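Local coordinates for protein SSD1 (Saccharomyces cerevisiae S288C, PDB 7AM1), which binds the untranslated regions of mRNAs and represses translation of those mRNAs, as a pseudonuclease of the RNase II family that has lost the enzymatic activity, at residues N804-K809 and R894-M899; I755-H760 and L904-L909; V397-H402 and A662-Y667. All blocks are in the same frame, centred on the assembly; numbering follows the deposited sequence.

Interaction 1. Residues N804-K809 and R894-M899; sequences NSIKNK and RAEVGM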
ATOM      1  N   ASN A 804      26.396  -7.517 -12.172  1.00 50.39           N
ATOM      2  CA  ASN A 804      27.112  -6.941 -13.303  1.00 55.25           C
ATOM      3  C   ASN A 804      26.466  -5.648 -13.776  1.00 56.42           C
ATOM      4  O   ASN A 804      27.145  -4.785 -14.343  1.00 59.06           O
ATOM      5  CB  ASN A 804      27.159  -7.955 -14.446  1.00 59.23           C
ATOM      6  CG  ASN A 804      28.384  -7.800 -15.317  1.00 64.75           C
ATOM      7  OD1 ASN A 804      29.505  -7.676 -14.820  1.00 66.66           O
ATOM      8  ND2 ASN A 804      28.179  -7.808 -16.631  1.00 67.40           N
ATOM      9  N   SER A 805      25.168  -5.492 -13.546  1.00 55.26           N
ATOM     10  CA  SER A 805      24.428  -4.299 -13.939  1.00 56.36           C
ATOM     11  C   SER A 805      24.319  -3.270 -12.820  1.00 53.99           C
ATOM     12  O   SER A 805      23.665  -2.238 -13.009  1.00 54.75           O
ATOM     13  CB  SER A 805      23.029  -4.695 -14.421  1.00 59.07           C
ATOM     14  OG  SER A 805      22.269  -5.245 -13.362  1.00 60.75           O
ATOM     15  N   ILE A 806      24.944  -3.514 -11.669  1.00 51.07           N
ATOM     16  CA  ILE A 806      24.910  -2.540 -10.587  1.00 49.27           C
ATOM     17  C   ILE A 806      25.789  -1.354 -10.946  1.00 46.28           C
ATOM     18  O   ILE A 806      26.971  -1.512 -11.279  1.00 46.40           O
ATOM     19  CB  ILE A 806      25.379  -3.178  -9.268  1.00 52.09           C
ATOM     20  CG1 ILE A 806      24.375  -4.223  -8.788  1.00 54.49           C
ATOM     21  CG2 ILE A 806      25.638  -2.103  -8.217  1.00 51.90           C
ATOM     22  CD1 ILE A 806      24.851  -4.976  -7.558  1.00 56.32           C
ATOM     23  N   LYS A 807      25.204  -0.158 -10.905  1.00 43.71           N
ATOM     24  CA  LYS A 807      25.940   1.058 -11.226  1.00 44.05           C
ATOM     25  C   LYS A 807      26.704   1.597 -10.020  1.00 42.33           C
ATOM     26  O   LYS A 807      27.728   2.268 -10.191  1.00 44.23           O
ATOM     27  CB  LYS A 807      24.976   2.103 -11.790  1.00 47.03           C
ATOM     28  CG  LYS A 807      24.329   1.669 -13.105  1.00 51.84           C
ATOM     29  CD  LYS A 807      23.969   2.863 -13.977  1.00 56.72           C
ATOM     30  CE  LYS A 807      23.381   2.427 -15.317  1.00 60.71           C
ATOM     31  NZ  LYS A 807      22.007   1.852 -15.182  1.00 61.63           N
ATOM     32  N   ASN A 808      26.190   1.393  -8.808  1.00 39.08           N
ATOM     33  CA  ASN A 808      26.831   1.892  -7.590  1.00 37.19           C
ATOM     34  C   ASN A 808      27.567   0.733  -6.922  1.00 36.47           C
ATOM     35  O   ASN A 808      27.121   0.163  -5.927  1.00 36.29           O
ATOM     36  CB  ASN A 808      25.793   2.536  -6.673  1.00 35.98           C
ATOM     37  CG  ASN A 808      24.673   1.577  -6.273  1.00 35.54           C
ATOM     38  OD1 ASN A 808      24.198   0.770  -7.078  1.00 34.02           O
ATOM     39  ND2 ASN A 808      24.215   1.703  -5.032  1.00 34.89           N
ATOM     40  N   LYS A 809      28.741   0.408  -7.463  1.00 37.16           N
ATOM     41  CA  LYS A 809      29.445  -0.802  -7.056  1.00 39.73           C
ATOM     42  C   LYS A 809      30.316  -0.637  -5.812  1.00 40.70           C
ATOM     43  O   LYS A 809      30.693  -1.647  -5.209  1.00 42.50           O
ATOM     44  CB  LYS A 809      30.346  -1.299  -8.194  1.00 43.05           C
ATOM     45  CG  LYS A 809      29.606  -1.783  -9.436  1.00 46.05           C
ATOM     46  CD  LYS A 809      30.498  -2.675 -10.286  1.00 50.74           C
ATOM     47  CE  LYS A 809      29.732  -3.278 -11.456  1.00 54.79           C
ATOM     48  NZ  LYS A 809      29.381  -2.229 -12.447  1.00 57.81           N
ATOM     49  N   ARG A 894      21.553  -1.174   1.773  1.00 34.84           N
ATOM     50  CA  ARG A 894      21.900  -0.568   0.502  1.00 37.88           C
ATOM     51  C   ARG A 894      20.705  -0.588  -0.441  1.00 34.28           C
ATOM     52  O   ARG A 894      19.823  -1.440  -0.338  1.00 35.02           O
ATOM     53  CB  ARG A 894      23.053  -1.309  -0.166  1.00 43.75           C
ATOM     54  CG  ARG A 894      24.276  -0.495  -0.354  1.00 49.53           C
ATOM     55  CD  ARG A 894      25.363  -1.383  -0.907  1.00 51.38           C
ATOM     56  NE  ARG A 894      25.131  -1.710  -2.308  1.00 49.96           N
ATOM     57  CZ  ARG A 894      25.676  -1.057  -3.330  1.00 47.95           C
ATOM     58  NH1 ARG A 894      25.402  -1.437  -4.570  1.00 47.99           N
ATOM     59  NH2 ARG A 894      26.493  -0.032  -3.119  1.00 46.41           N
ATOM     60  N   ALA A 895      20.720   0.344  -1.393  1.00 33.16           N
ATOM     61  CA  ALA A 895      19.842   0.331  -2.560  1.00 36.38           C
ATOM     62  C   ALA A 895      20.703   0.087  -3.801  1.00 34.54           C
ATOM     63  O   ALA A 895      21.519   0.940  -4.170  1.00 35.22           O
ATOM     64  CB  ALA A 895      19.060   1.639  -2.682  1.00 39.45           C
ATOM     65  N   GLU A 896      20.531  -1.079  -4.435  1.00 33.78           N
ATOM     66  CA  GLU A 896      21.258  -1.403  -5.660  1.00 34.30           C
ATOM     67  C   GLU A 896      20.652  -0.609  -6.813  1.00 34.40           C
ATOM     68  O   GLU A 896      19.454  -0.729  -7.086  1.00 33.67           O
ATOM     69  CB  GLU A 896      21.172  -2.894  -5.994  1.00 36.70           C
ATOM     70  CG  GLU A 896      21.352  -3.865  -4.848  1.00 39.95           C
ATOM     71  CD  GLU A 896      22.776  -3.972  -4.365  1.00 43.09           C
ATOM     72  OE1 GLU A 896      23.669  -3.347  -4.975  1.00 45.58           O
ATOM     73  OE2 GLU A 896      22.997  -4.690  -3.367  1.00 43.18           O
ATOM     74  N   VAL A 897      21.462   0.200  -7.483  1.00 35.04           N
ATOM     75  CA  VAL A 897      20.992   1.023  -8.591  1.00 36.92           C
ATOM     76  C   VAL A 897      21.334   0.322  -9.898  1.00 38.03           C
ATOM     77  O   VAL A 897      22.424  -0.246 -10.045  1.00 37.15           O
ATOM     78  CB  VAL A 897      21.626   2.425  -8.535  1.00 40.39           C
ATOM     79  CG1 VAL A 897      21.235   3.241  -9.757  1.00 41.21           C
ATOM     80  CG2 VAL A 897      21.219   3.130  -7.250  1.00 42.27           C
ATOM     81  N   GLY A 898      20.409   0.379 -10.859  1.00 39.75           N
ATOM     82  CA  GLY A 898      20.617  -0.261 -12.146  1.00 44.41           C
ATOM     83  C   GLY A 898      19.353  -0.584 -12.920  1.00 50.52           C
ATOM     84  O   GLY A 898      19.335  -0.465 -14.149  1.00 51.44           O
ATOM     85  N   MET A 899      18.304  -1.026 -12.226  1.00 57.14           N
ATOM     86  CA  MET A 899      17.028  -1.353 -12.847  1.00 62.25           C
ATOM     87  C   MET A 899      16.114  -0.130 -12.900  1.00 59.83           C
ATOM     88  O   MET A 899      16.402   0.921 -12.322  1.00 55.88           O
ATOM     89  CB  MET A 899      16.340  -2.489 -12.082  1.00 68.13           C
ATOM     90  CG  MET A 899      17.257  -3.669 -11.831  1.00 73.56           C
ATOM     91  SD  MET A 899      17.633  -4.602 -13.324  1.00 79.44           S
ATOM     92  CE  MET A 899      18.799  -5.786 -12.653  1.00 81.42           C
TER

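Interaction 2. Residues I755-H760 and L904-L909; sequences IEKRVH and LTVRAL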
ATOM      1  N   ILE A 755      10.740  -0.441   6.397  1.00 34.23           N
ATOM      2  CA  ILE A 755      11.016  -1.473   5.411  1.00 34.09           C
ATOM      3  C   ILE A 755      11.238  -2.807   6.108  1.00 33.00           C
ATOM      4  O   ILE A 755      11.602  -2.881   7.285  1.00 33.87           O
ATOM      5  CB  ILE A 755      12.232  -1.135   4.514  1.00 35.07           C
ATOM      6  CG1 ILE A 755      13.505  -0.981   5.354  1.00 36.47           C
ATOM      7  CG2 ILE A 755      11.939   0.108   3.682  1.00 34.97           C
ATOM      8  CD1 ILE A 755      14.763  -0.720   4.527  1.00 37.16           C
ATOM      9  N   GLU A 756      10.996  -3.866   5.347  1.00 32.66           N
ATOM     10  CA  GLU A 756      11.200  -5.243   5.768  1.00 34.25           C
ATOM     11  C   GLU A 756      11.925  -5.938   4.626  1.00 34.66           C
ATOM     12  O   GLU A 756      11.467  -5.878   3.481  1.00 34.65           O
ATOM     13  CB  GLU A 756       9.866  -5.932   6.073  1.00 35.13           C
ATOM     14  CG  GLU A 756       9.985  -7.409   6.421  1.00 37.53           C
ATOM     15  CD  GLU A 756       8.689  -8.178   6.221  1.00 40.48           C
ATOM     16  OE1 GLU A 756       7.814  -7.719   5.452  1.00 40.99           O
ATOM     17  OE2 GLU A 756       8.544  -9.249   6.847  1.00 42.10           O
ATOM     18  N   LYS A 757      13.063  -6.560   4.924  1.00 34.60           N
ATOM     19  CA  LYS A 757      13.905  -7.155   3.896  1.00 34.37           C
ATOM     20  C   LYS A 757      14.500  -8.455   4.418  1.00 36.71           C
ATOM     21  O   LYS A 757      14.436  -8.761   5.610  1.00 38.61           O
ATOM     22  CB  LYS A 757      15.012  -6.190   3.456  1.00 31.83           C
ATOM     23  CG  LYS A 757      14.496  -4.957   2.736  1.00 29.93           C
ATOM     24  CD  LYS A 757      14.117  -5.271   1.300  1.00 28.97           C
ATOM     25  CE  LYS A 757      13.061  -4.309   0.767  1.00 29.45           C
ATOM     26  NZ  LYS A 757      11.682  -4.857   0.935  1.00 30.70           N
ATOM     27  N   ARG A 758      15.105  -9.215   3.508  1.00 36.00           N
ATOM     28  CA  ARG A 758      15.556 -10.569   3.793  1.00 36.78           C
ATOM     29  C   ARG A 758      17.064 -10.689   3.629  1.00 37.00           C
ATOM     30  O   ARG A 758      17.610 -10.349   2.573  1.00 34.98           O
ATOM     31  CB  ARG A 758      14.847 -11.565   2.873  1.00 37.73           C
ATOM     32  CG  ARG A 758      15.307 -13.005   3.024  1.00 37.81           C
ATOM     33  CD  ARG A 758      14.313 -13.956   2.382  1.00 37.82           C
ATOM     34  NE  ARG A 758      13.010 -13.852   3.037  1.00 37.28           N
ATOM     35  CZ  ARG A 758      11.860 -14.245   2.503  1.00 36.77           C
ATOM     36  NH1 ARG A 758      11.829 -14.779   1.288  1.00 38.40           N
ATOM     37  NH2 ARG A 758      10.737 -14.104   3.191  1.00 34.90           N
ATOM     38  N   VAL A 759      17.724 -11.188   4.671  1.00 38.10           N
ATOM     39  CA  VAL A 759      19.138 -11.535   4.617  1.00 37.42           C
ATOM     40  C   VAL A 759      19.261 -12.955   4.080  1.00 37.55           C
ATOM     41  O   VAL A 759      18.633 -13.884   4.605  1.00 37.65           O
ATOM     42  CB  VAL A 759      19.790 -11.414   6.003  1.00 37.11           C
ATOM     43  CG1 VAL A 759      21.249 -11.865   5.944  1.00 35.62           C
ATOM     44  CG2 VAL A 759      19.681  -9.982   6.526  1.00 36.67           C
ATOM     45  N   HIS A 760      20.050 -13.122   3.023  1.00 36.57           N
ATOM     46  CA  HIS A 760      20.250 -14.417   2.388  1.00 38.17           C
ATOM     47  C   HIS A 760      21.616 -14.984   2.755  1.00 38.04           C
ATOM     48  O   HIS A 760      22.636 -14.300   2.617  1.00 37.50           O
ATOM     49  CB  HIS A 760      20.122 -14.293   0.870  1.00 39.73           C
ATOM     50  CG  HIS A 760      18.756 -13.889   0.422  1.00 40.03           C
ATOM     51  ND1 HIS A 760      17.734 -14.798   0.245  1.00 40.24           N
ATOM     52  CD2 HIS A 760      18.231 -12.672   0.145  1.00 39.87           C
ATOM     53  CE1 HIS A 760      16.644 -14.158  -0.138  1.00 40.32           C
ATOM     54  NE2 HIS A 760      16.918 -12.869  -0.206  1.00 39.82           N
ATOM     55  N   LEU A 904      16.376  -2.522  -2.742  1.00 34.02           N
ATOM     56  CA  LEU A 904      16.910  -2.520  -1.392  1.00 33.98           C
ATOM     57  C   LEU A 904      17.435  -3.906  -1.059  1.00 33.43           C
ATOM     58  O   LEU A 904      16.784  -4.914  -1.345  1.00 33.56           O
ATOM     59  CB  LEU A 904      15.838  -2.115  -0.386  1.00 34.39           C
ATOM     60  CG  LEU A 904      15.264  -0.715  -0.575  1.00 35.96           C
ATOM     61  CD1 LEU A 904      13.969  -0.556   0.230  1.00 36.15           C
ATOM     62  CD2 LEU A 904      16.303   0.324  -0.165  1.00 37.76           C
ATOM     63  N   THR A 905      18.617  -3.951  -0.456  1.00 31.50           N
ATOM     64  CA  THR A 905      19.229  -5.209  -0.067  1.00 32.83           C
ATOM     65  C   THR A 905      19.833  -5.044   1.318  1.00 32.14           C
ATOM     66  O   THR A 905      20.271  -3.954   1.697  1.00 33.62           O
ATOM     67  CB  THR A 905      20.320  -5.658  -1.057  1.00 35.10           C
ATOM     68  OG1 THR A 905      21.355  -4.666  -1.117  1.00 36.10           O
ATOM     69  CG2 THR A 905      19.748  -5.876  -2.455  1.00 36.19           C
ATOM     70  N   VAL A 906      19.864  -6.142   2.065  1.00 32.75           N
ATOM     71  CA  VAL A 906      20.395  -6.141   3.419  1.00 34.24           C
ATOM     72  C   VAL A 906      21.349  -7.313   3.589  1.00 35.22           C
ATOM     73  O   VAL A 906      21.184  -8.373   2.974  1.00 35.76           O
ATOM     74  CB  VAL A 906      19.277  -6.214   4.485  1.00 33.97           C
ATOM     75  CG1 VAL A 906      18.497  -4.923   4.515  1.00 33.47           C
ATOM     76  CG2 VAL A 906      18.364  -7.404   4.221  1.00 34.14           C
ATOM     77  N   ARG A 907      22.358  -7.105   4.432  1.00 34.84           N
ATOM     78  CA  ARG A 907      23.314  -8.133   4.809  1.00 35.76           C
ATOM     79  C   ARG A 907      23.600  -8.024   6.298  1.00 35.93           C
ATOM     80  O   ARG A 907      23.629  -6.922   6.853  1.00 36.73           O
ATOM     81  CB  ARG A 907      24.617  -8.007   4.013  1.00 38.02           C
ATOM     82  CG  ARG A 907      24.444  -8.179   2.518  1.00 41.05           C
ATOM     83  CD  ARG A 907      25.628  -7.627   1.754  1.00 46.48           C
ATOM     84  NE  ARG A 907      25.881  -8.413   0.552  1.00 52.76           N
ATOM     85  CZ  ARG A 907      27.020  -8.397  -0.134  1.00 58.53           C
ATOM     86  NH1 ARG A 907      28.037  -7.632   0.254  1.00 60.08           N
ATOM     87  NH2 ARG A 907      27.143  -9.162  -1.209  1.00 60.67           N
ATOM     88  N   ALA A 908      23.801  -9.171   6.938  1.00 36.68           N
ATOM     89  CA  ALA A 908      24.256  -9.182   8.319  1.00 38.03           C
ATOM     90  C   ALA A 908      25.725  -8.799   8.388  1.00 38.38           C
ATOM     91  O   ALA A 908      26.538  -9.224   7.561  1.00 36.28           O
ATOM     92  CB  ALA A 908      24.061 -10.560   8.951  1.00 39.25           C
ATOM     93  N   LEU A 909      26.053  -7.977   9.380  1.00 40.42           N
ATOM     94  CA  LEU A 909      27.440  -7.687   9.713  1.00 41.33           C
ATOM     95  C   LEU A 909      28.113  -8.965  10.197  1.00 41.51           C
ATOM     96  O   LEU A 909      27.535  -9.727  10.977  1.00 42.19           O
ATOM     97  CB  LEU A 909      27.488  -6.605  10.795  1.00 41.90           C
ATOM     98  CG  LEU A 909      28.845  -6.048  11.226  1.00 44.00           C
ATOM     99  CD1 LEU A 909      29.447  -5.201  10.119  1.00 44.56           C
ATOM    100  CD2 LEU A 909      28.729  -5.241  12.517  1.00 44.39           C
TER
HETATM  101  O   HOH W   1      18.582  -8.533   0.918  1.00 32.92           O
HETATM  102  O   HOH W   2      21.285 -10.845   1.669  1.00 40.11           O

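Interaction 3. Residues V397-H402 and A662-Y667; sequences VDVTSH and APMRRY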
ATOM      1  N   VAL A 397     -17.156  19.087   1.952  1.00 42.80           N
ATOM      2  CA  VAL A 397     -17.491  19.851   0.754  1.00 46.72           C
ATOM      3  C   VAL A 397     -18.497  19.076  -0.087  1.00 47.08           C
ATOM      4  O   VAL A 397     -18.315  17.885  -0.365  1.00 45.49           O
ATOM      5  CB  VAL A 397     -16.218  20.173  -0.050  1.00 49.99           C
ATOM      6  CG1 VAL A 397     -16.587  20.806  -1.385  1.00 51.88           C
ATOM      7  CG2 VAL A 397     -15.310  21.090   0.742  1.00 51.88           C
ATOM      8  N   ASP A 398     -19.563  19.760  -0.504  1.00 49.38           N
ATOM      9  CA  ASP A 398     -20.621  19.153  -1.315  1.00 49.37           C
ATOM     10  C   ASP A 398     -20.239  19.288  -2.788  1.00 47.80           C
ATOM     11  O   ASP A 398     -20.804  20.074  -3.552  1.00 47.43           O
ATOM     12  CB  ASP A 398     -21.966  19.804  -1.005  1.00 50.60           C
ATOM     13  CG  ASP A 398     -23.143  19.098  -1.673  1.00 51.24           C
ATOM     14  OD1 ASP A 398     -22.925  18.202  -2.520  1.00 50.59           O
ATOM     15  OD2 ASP A 398     -24.298  19.440  -1.337  1.00 51.61           O
ATOM     16  N   VAL A 399     -19.238  18.490  -3.172  1.00 46.74           N
ATOM     17  CA  VAL A 399     -18.640  18.610  -4.498  1.00 46.84           C
ATOM     18  C   VAL A 399     -19.693  18.420  -5.580  1.00 45.37           C
ATOM     19  O   VAL A 399     -19.735  19.172  -6.561  1.00 45.39           O
ATOM     20  CB  VAL A 399     -17.487  17.602  -4.666  1.00 47.60           C
ATOM     21  CG1 VAL A 399     -16.866  17.734  -6.046  1.00 48.35           C
ATOM     22  CG2 VAL A 399     -16.429  17.801  -3.602  1.00 48.81           C
ATOM     23  N   THR A 400     -20.557  17.408  -5.428  1.00 45.81           N
ATOM     24  CA  THR A 400     -21.468  17.051  -6.511  1.00 48.28           C
ATOM     25  C   THR A 400     -22.547  18.102  -6.737  1.00 51.80           C
ATOM     26  O   THR A 400     -23.153  18.123  -7.813  1.00 53.77           O
ATOM     27  CB  THR A 400     -22.120  15.684  -6.259  1.00 47.78           C
ATOM     28  OG1 THR A 400     -22.944  15.730  -5.091  1.00 47.00           O
ATOM     29  CG2 THR A 400     -21.056  14.598  -6.091  1.00 46.84           C
ATOM     30  N   SER A 401     -22.803  18.974  -5.761  1.00 53.39           N
ATOM     31  CA  SER A 401     -23.689  20.103  -6.009  1.00 55.52           C
ATOM     32  C   SER A 401     -23.096  21.094  -7.002  1.00 55.19           C
ATOM     33  O   SER A 401     -23.805  22.008  -7.432  1.00 56.90           O
ATOM     34  CB  SER A 401     -24.023  20.817  -4.697  1.00 57.15           C
ATOM     35  OG  SER A 401     -22.909  21.542  -4.207  1.00 58.37           O
ATOM     36  N   HIS A 402     -21.821  20.943  -7.364  1.00 53.02           N
ATOM     37  CA  HIS A 402     -21.179  21.791  -8.359  1.00 55.02           C
ATOM     38  C   HIS A 402     -20.922  21.061  -9.671  1.00 55.29           C
ATOM     39  O   HIS A 402     -20.247  21.609 -10.549  1.00 56.84           O
ATOM     40  CB  HIS A 402     -19.857  22.341  -7.822  1.00 56.33           C
ATOM     41  CG  HIS A 402     -20.008  23.216  -6.619  1.00 58.69           C
ATOM     42  ND1 HIS A 402     -19.969  22.726  -5.331  1.00 58.13           N
ATOM     43  CD2 HIS A 402     -20.192  24.552  -6.509  1.00 60.36           C
ATOM     44  CE1 HIS A 402     -20.121  23.724  -4.480  1.00 58.75           C
ATOM     45  NE2 HIS A 402     -20.261  24.843  -5.168  1.00 59.92           N
ATOM     46  N   ALA A 662     -14.027  12.294   1.534  1.00 37.55           N
ATOM     47  CA  ALA A 662     -12.930  12.791   0.697  1.00 37.54           C
ATOM     48  C   ALA A 662     -13.352  12.872  -0.767  1.00 38.35           C
ATOM     49  O   ALA A 662     -12.715  12.290  -1.650  1.00 38.07           O
ATOM     50  CB  ALA A 662     -11.690  11.911   0.866  1.00 35.13           C
ATOM     51  N   PRO A 663     -14.410  13.635  -1.065  1.00 39.90           N
ATOM     52  CA  PRO A 663     -14.852  13.763  -2.465  1.00 40.46           C
ATOM     53  C   PRO A 663     -13.891  14.532  -3.359  1.00 41.23           C
ATOM     54  O   PRO A 663     -14.010  14.432  -4.587  1.00 41.41           O
ATOM     55  CB  PRO A 663     -16.193  14.498  -2.335  1.00 41.36           C
ATOM     56  CG  PRO A 663     -16.009  15.339  -1.099  1.00 40.66           C
ATOM     57  CD  PRO A 663     -15.240  14.443  -0.154  1.00 39.82           C
ATOM     58  N   MET A 664     -12.953  15.299  -2.803  1.00 41.68           N
ATOM     59  CA  MET A 664     -11.998  16.013  -3.640  1.00 41.52           C
ATOM     60  C   MET A 664     -10.900  15.110  -4.190  1.00 39.42           C
ATOM     61  O   MET A 664     -10.174  15.537  -5.093  1.00 39.62           O
ATOM     62  CB  MET A 664     -11.359  17.167  -2.864  1.00 44.87           C
ATOM     63  CG  MET A 664     -12.347  18.217  -2.376  1.00 49.63           C
ATOM     64  SD  MET A 664     -13.200  19.061  -3.724  1.00 54.08           S
ATOM     65  CE  MET A 664     -11.973  20.264  -4.218  1.00 55.27           C
ATOM     66  N   ARG A 665     -10.756  13.883  -3.674  1.00 37.40           N
ATOM     67  CA  ARG A 665      -9.717  12.976  -4.145  1.00 37.73           C
ATOM     68  C   ARG A 665     -10.199  11.566  -4.458  1.00 36.83           C
ATOM     69  O   ARG A 665      -9.417  10.785  -5.011  1.00 38.08           O
ATOM     70  CB  ARG A 665      -8.572  12.884  -3.119  1.00 37.11           C
ATOM     71  CG  ARG A 665      -9.002  12.607  -1.677  1.00 36.64           C
ATOM     72  CD  ARG A 665      -7.783  12.496  -0.769  1.00 35.41           C
ATOM     73  NE  ARG A 665      -8.108  12.081   0.589  1.00 34.87           N
ATOM     74  CZ  ARG A 665      -8.226  10.815   0.984  1.00 35.71           C
ATOM     75  NH1 ARG A 665      -8.072   9.818   0.118  1.00 35.32           N
ATOM     76  NH2 ARG A 665      -8.516  10.547   2.252  1.00 36.02           N
ATOM     77  N   ARG A 666     -11.448  11.222  -4.143  1.00 35.91           N
ATOM     78  CA  ARG A 666     -12.008   9.906  -4.426  1.00 36.22           C
ATOM     79  C   ARG A 666     -13.320  10.063  -5.183  1.00 37.17           C
ATOM     80  O   ARG A 666     -14.233  10.754  -4.715  1.00 38.31           O
ATOM     81  CB  ARG A 666     -12.252   9.119  -3.136  1.00 36.59           C
ATOM     82  CG  ARG A 666     -11.042   8.981  -2.241  1.00 36.20           C
ATOM     83  CD  ARG A 666     -11.318   7.977  -1.119  1.00 36.02           C
ATOM     84  NE  ARG A 666     -12.442   8.396  -0.275  1.00 36.18           N
ATOM     85  CZ  ARG A 666     -12.420   8.457   1.057  1.00 35.53           C
ATOM     86  NH1 ARG A 666     -11.328   8.120   1.733  1.00 35.90           N
ATOM     87  NH2 ARG A 666     -13.500   8.855   1.719  1.00 36.10           N
ATOM     88  N   TYR A 667     -13.425   9.415  -6.345  1.00 36.60           N
ATOM     89  CA  TYR A 667     -14.668   9.505  -7.098  1.00 36.98           C
ATOM     90  C   TYR A 667     -15.779   8.659  -6.486  1.00 35.99           C
ATOM     91  O   TYR A 667     -16.956   8.986  -6.655  1.00 36.93           O
ATOM     92  CB  TYR A 667     -14.474   9.081  -8.555  1.00 37.71           C
ATOM     93  CG  TYR A 667     -15.712   9.347  -9.374  1.00 41.35           C
ATOM     94  CD1 TYR A 667     -15.946  10.602  -9.918  1.00 42.81           C
ATOM     95  CD2 TYR A 667     -16.672   8.361  -9.562  1.00 44.16           C
ATOM     96  CE1 TYR A 667     -17.088  10.862 -10.648  1.00 45.18           C
ATOM     97  CE2 TYR A 667     -17.818   8.611 -10.290  1.00 46.63           C
ATOM     98  CZ  TYR A 667     -18.021   9.862 -10.830  1.00 47.17           C
ATOM     99  OH  TYR A 667     -19.160  10.110 -11.555  1.00 48.93           O
TER

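Interaction 1. Residues N804-K809 and R894-M899
K807 and V897 join the two backbones, whose end-to-end directions differ by 141° and which come nearest at I806 and G898: K807 N gives V897 O a straight hydrogen bond of 2.9 Å. I806 CA adds a CH...O contact to the same oxygen. N808 CG stands between its own backbone N and carbonyl carbon (chi1 58°), and the amide pairs with the backbone at the end of the strand, much as a peptide group would. V897 N donates to N808 OD1 at 2.8 Å, while N808 ND2 donates to A895 O at 2.9 Å, a pairing that asparagine suits because one small group carries both donor and acceptor. Its backbone oxygen is gripped end-on by R894: NH1 reaches N808 O at 2.7 Å and NH2 at 2.9 Å, coming from opposite faces of the carbonyl plane. This fork lies in the guanidinium plane, and N808 ND2 sits over one face of that group, the two planes 18° apart. R894 NH1 also forms a salt bridge of 2.6 Å with E896 OE1, meeting the carboxylate from above its plane. E896, bridged to both R894 and R811, probably offsets the two neighbouring positive charges and helps fix the guanidinium. I806, an apolar branch beside this polar cluster, brings CD1 to 3.3 Å from E896 OE1 and CG2 to the guanidinium edge. G898 has backbone angles at which a CB would press on the preceding carbonyl oxygen, and a CB would also clash with S805 O. The loop thus covers the end of strand 888-896, with helix 689-725 touching N808 and V897 through N723, which also bonds A895 O, and strand 903-908 pairing with R894 and E896.

Interaction 2. Residues I755-H760 and L904-L909
V906 is the knob between these strands, and the hollow that takes it is made by K757, R758 and V759. Its CG2 methyl, placed between the backbone N and carbonyl carbon of V906, enters this notch: it lies 3.6 Å from K757 CB, 3.5 Å from R758 O and 3.7 Å from V759 CG2. A beta-branched residue suits the site because its two methyls give a broad, rigid bump, with CG1 also resting on K757 CB. V759 answers in kind, crossing V906 at about a right angle and laying CG1 against the backbone at A908 N, a buried amide that has no partner in the model. Toward the start of the strand, the lysine works as a hydrocarbon: the bend at chi2 (-77°) sets K757 CD beside L904, and CE follows, 3.7 Å from L904 CB. K757 NZ is taken up by three backbone oxygens, S188 O, E185 O and E756 O (2.8 Å). I755 CG2 meets L904 CD1 at 4.1 Å and completes the apolar row. The strands run in the same general sense, 49° apart, and waters rather than direct backbone bonds link them: water 1 joins R758 O to V906 N, and water 2 joins H760 N to V906 O. They are the third and fifth strands of what the family identifies as an OB-fold domain. I891 and L893 of strand 888-896 pack on V906, strand 745-750 flanks V759, and helix 689-725 packs on I755 and L904.

Interaction 3. Residues V397-H402 and A662-Y667
V397, at the end of its strand, meets the loop of P663 and M664 chiefly through its backbone: V397 O lies 3.5 Å from P663 CG, and the CG1 methyl comes only loosely near M664 SD, at 4.5 Å. D398 turns away from the loop and is the centre of an inverse gamma turn, in which V399 N makes a weak bond back to V397 O. The turn swings the chain so that V399 faces the loop, and this residue carries the contact. One methyl does the touching: V399 CG2, anti to its carbonyl carbon, sits 3.5 Å from P663 CG and 3.5 Å from M664 SD, in the angle between the pyrrolidine ring and the sulphur. The methionine is bent at both chi2 and chi3; chi2, at -63°, places SD beside the valine. A compact branched side chain suits this spot because it fits against the rigid, puckered proline ring and the pliable, polarisable sulphur together. Beyond V399 the short 3-10 turn folds back on itself: S401 OG donates to D398 O at 2.6 Å in the carbonyl plane, and H402 ND1 adds a weak bond to the same oxygen. The second segment is a tight turn in its own right, A662 O accepting both R665 N and R666 N, while A662 CB stands over the centre of the R666 guanidinium. Helix 668-681 adds H670 against V399, and helix 432-438 adds N435 and L438 against M664. Both loops belong to the RNB domain: the sequence APMRRY falls within the FTxPxRRY motif of RNase II family members, here retained in a pseudonuclease, and the contact packs it against the loop that follows strand 389-397.

Overall arrangement
Interactions 1 and 2 share the C-terminal OB-like domain: strands 888-896 and 903-908 are neighbours in one sheet, and the contacts touch through E896 OE2 and T905 OG1, their centres 15 Å apart. Interaction 3 lies in the RNB domain on the opposite side of the chain's centre, its centre about 44 Å and 43 Å from theirs. Chemistry follows place. Interaction 1, partly buried, has a loop hydrogen-bonded to a strand end, beside an arginine-glutamate salt bridge. Interaction 2, buried, combines side-chain packing with water bridges between splayed strands. Interaction 3, also buried and the smallest in area, is van der Waals packing between two loops, with no polar bond across it.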